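Local coordinates for LRR receptor-like serine/threonine-protein kinase RGI3 (Arabidopsis thaliana, PDB 5HZ0) that acts as a cell-surface receptor for RGF peptide hormones, pairing with SERK co-receptors to maintain the root stem cell niche, at residues 36-41 against 60-65. The protein carries 5 engineered substitutions. Residues are numbered along the deposited sequence.
Sequences LKSLTS and FTELEL
Phe60 (chi1 m) extends its ring alongside the Leu36-Leu39 turn, where Lys37 CE lies 3.8 Å from Phe60 CE1 and the carbonyl Leu36 O 4.1 Å from Phe60 CD1. The two segments are equivalent parts of successive leucine-rich repeats near the N-terminal end of the extracellular solenoid, each a type I turn (Leu36 to Leu39, Phe60 to Leu63) leading into a strand of the long parallel sheet. In the turns the nearest CA pairs, Lys37 with Phe60 at 5.6 Å and Thr40 with Leu63 at 4.3 Å, are one residue out of step with the repeat equivalence. Leu39 (t) and Leu63 are the buried leucines of their turns; Leu39 CG meets Leu63 CD1 at 4.2 Å, and Leu39 continues to Ile17 while Leu63 reaches Leu87, so apolar packing runs from repeat to repeat. Beyond them the backbones join: Thr40 O accepts a 2.7 Å hydrogen bond from Glu64 N and a weak one from Leu65 N at 3.4 Å. The equivalent residues Ser41 and Leu65 then pair in a parallel bridge (CA-CA 4.7 Å), their side chains on the same face of the sheet. At the polar margin Glu62 turns its carboxylate to a salt bridge with Lys86 of the following repeat, while its backbone Glu62 O lies 3.1 Å from Thr40 OG1 and receives a CA-H...O contact from Thr40 CA at 3.5 Å.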
loop_
_atom_site.group_PDB
_atom_site.type_symbol
_atom_site.label_atom_id
_atom_site.label_comp_id
_atom_site.label_asym_id
_atom_site.label_seq_id
_atom_site.Cartn_x
_atom_site.Cartn_y
_atom_site.Cartn_z
ATOM N N LEU A 36 -30.818 15.614 43.366
ATOM C CA LEU A 36 -29.972 14.632 44.037
ATOM C C LEU A 36 -28.528 15.111 44.076
ATOM O O LEU A 36 -27.726 14.796 43.198
ATOM C CB LEU A 36 -30.070 13.274 43.344
ATOM C CG LEU A 36 -30.038 13.275 41.816
ATOM C CD1 LEU A 36 -29.107 12.190 41.318
ATOM C CD2 LEU A 36 -31.429 13.085 41.235
ATOM N N LYS A 37 -28.202 15.877 45.107
ATOM C CA LYS A 37 -26.914 16.552 45.178
ATOM C C LYS A 37 -25.846 15.709 45.875
ATOM O O LYS A 37 -24.756 16.195 46.168
ATOM C CB LYS A 37 -27.060 17.942 45.817
ATOM C CG LYS A 37 -27.373 19.069 44.814
ATOM C CD LYS A 37 -28.679 18.836 44.042
ATOM C CE LYS A 37 -28.508 19.110 42.543
ATOM N NZ LYS A 37 -29.710 18.735 41.734
ATOM N N SER A 38 -26.180 14.458 46.179
ATOM C CA SER A 38 -25.208 13.513 46.734
ATOM C C SER A 38 -24.582 12.544 45.715
ATOM O O SER A 38 -23.791 11.683 46.091
ATOM C CB SER A 38 -25.824 12.726 47.893
ATOM O OG SER A 38 -26.918 11.953 47.440
ATOM N N LEU A 39 -24.938 12.678 44.439
ATOM C CA LEU A 39 -24.459 11.776 43.381
ATOM C C LEU A 39 -22.937 11.819 43.197
ATOM O O LEU A 39 -22.360 12.883 42.960
ATOM C CB LEU A 39 -25.141 12.136 42.056
ATOM C CG LEU A 39 -24.820 11.349 40.785
ATOM C CD1 LEU A 39 -25.463 9.983 40.817
ATOM C CD2 LEU A 39 -25.291 12.115 39.558
ATOM N N THR A 40 -22.293 10.658 43.326
ATOM C CA THR A 40 -20.842 10.560 43.164
ATOM C C THR A 40 -20.340 10.175 41.756
ATOM O O THR A 40 -19.193 10.460 41.391
ATOM C CB THR A 40 -20.262 9.564 44.212
ATOM O OG1 THR A 40 -19.118 10.145 44.847
ATOM C CG2 THR A 40 -19.877 8.226 43.570
ATOM N N SER A 41 -21.208 9.550 40.962
ATOM C CA SER A 41 -20.791 8.976 39.685
ATOM C C SER A 41 -21.890 9.089 38.631
ATOM O O SER A 41 -23.013 8.663 38.869
ATOM C CB SER A 41 -20.366 7.520 39.894
ATOM O OG SER A 41 -20.109 6.860 38.671
ATOM N N PHE A 60 -22.870 19.307 40.853
ATOM C CA PHE A 60 -22.840 18.082 41.637
ATOM C C PHE A 60 -21.439 18.011 42.179
ATOM O O PHE A 60 -20.513 17.574 41.504
ATOM C CB PHE A 60 -23.087 16.862 40.754
ATOM C CG PHE A 60 -24.370 16.921 39.963
ATOM C CD1 PHE A 60 -25.592 17.067 40.602
ATOM C CD2 PHE A 60 -24.352 16.800 38.580
ATOM C CE1 PHE A 60 -26.770 17.107 39.879
ATOM C CE2 PHE A 60 -25.526 16.835 37.855
ATOM C CZ PHE A 60 -26.737 16.988 38.507
ATOM N N THR A 61 -21.311 18.355 43.451
ATOM C CA THR A 61 -20.010 18.671 44.008
ATOM C C THR A 61 -19.248 17.410 44.339
ATOM O O THR A 61 -18.021 17.411 44.359
ATOM C CB THR A 61 -20.139 19.575 45.248
ATOM O OG1 THR A 61 -20.913 18.907 46.253
ATOM C CG2 THR A 61 -20.837 20.876 44.874
ATOM N N GLU A 62 -19.985 16.328 44.572
ATOM C CA GLU A 62 -19.386 15.058 44.966
ATOM C C GLU A 62 -19.037 14.180 43.778
ATOM O O GLU A 62 -18.574 13.051 43.943
ATOM C CB GLU A 62 -20.306 14.303 45.933
ATOM C CG GLU A 62 -19.890 14.433 47.389
ATOM C CD GLU A 62 -19.679 15.881 47.802
ATOM O OE1 GLU A 62 -20.612 16.694 47.624
ATOM O OE2 GLU A 62 -18.578 16.206 48.298
ATOM N N LEU A 63 -19.268 14.691 42.579
ATOM C CA LEU A 63 -18.915 13.958 41.371
ATOM C C LEU A 63 -17.437 13.543 41.322
ATOM O O LEU A 63 -16.528 14.325 41.607
ATOM C CB LEU A 63 -19.289 14.752 40.127
ATOM C CG LEU A 63 -20.010 13.926 39.068
ATOM C CD1 LEU A 63 -21.101 13.080 39.707
ATOM C CD2 LEU A 63 -20.590 14.856 38.007
ATOM N N GLU A 64 -17.234 12.292 40.939
ATOM C CA GLU A 64 -15.939 11.644 40.929
ATOM C C GLU A 64 -15.715 11.082 39.537
ATOM O O GLU A 64 -14.637 11.232 38.967
ATOM C CB GLU A 64 -15.827 10.567 42.023
ATOM C CG GLU A 64 -15.493 11.139 43.399
ATOM C CD GLU A 64 -15.715 10.166 44.553
ATOM O OE1 GLU A 64 -15.492 8.940 44.388
ATOM O OE2 GLU A 64 -16.113 10.645 45.637
ATOM N N LEU A 65 -16.685 10.310 39.060
ATOM C CA LEU A 65 -16.721 9.937 37.653
ATOM C C LEU A 65 -17.789 10.729 36.887
ATOM O O LEU A 65 -18.922 10.861 37.341
ATOM C CB LEU A 65 -16.961 8.434 37.494
ATOM C CG LEU A 65 -16.801 7.853 36.079
ATOM C CD1 LEU A 65 -16.203 6.448 36.129
ATOM C CD2 LEU A 65 -18.131 7.833 35.320
#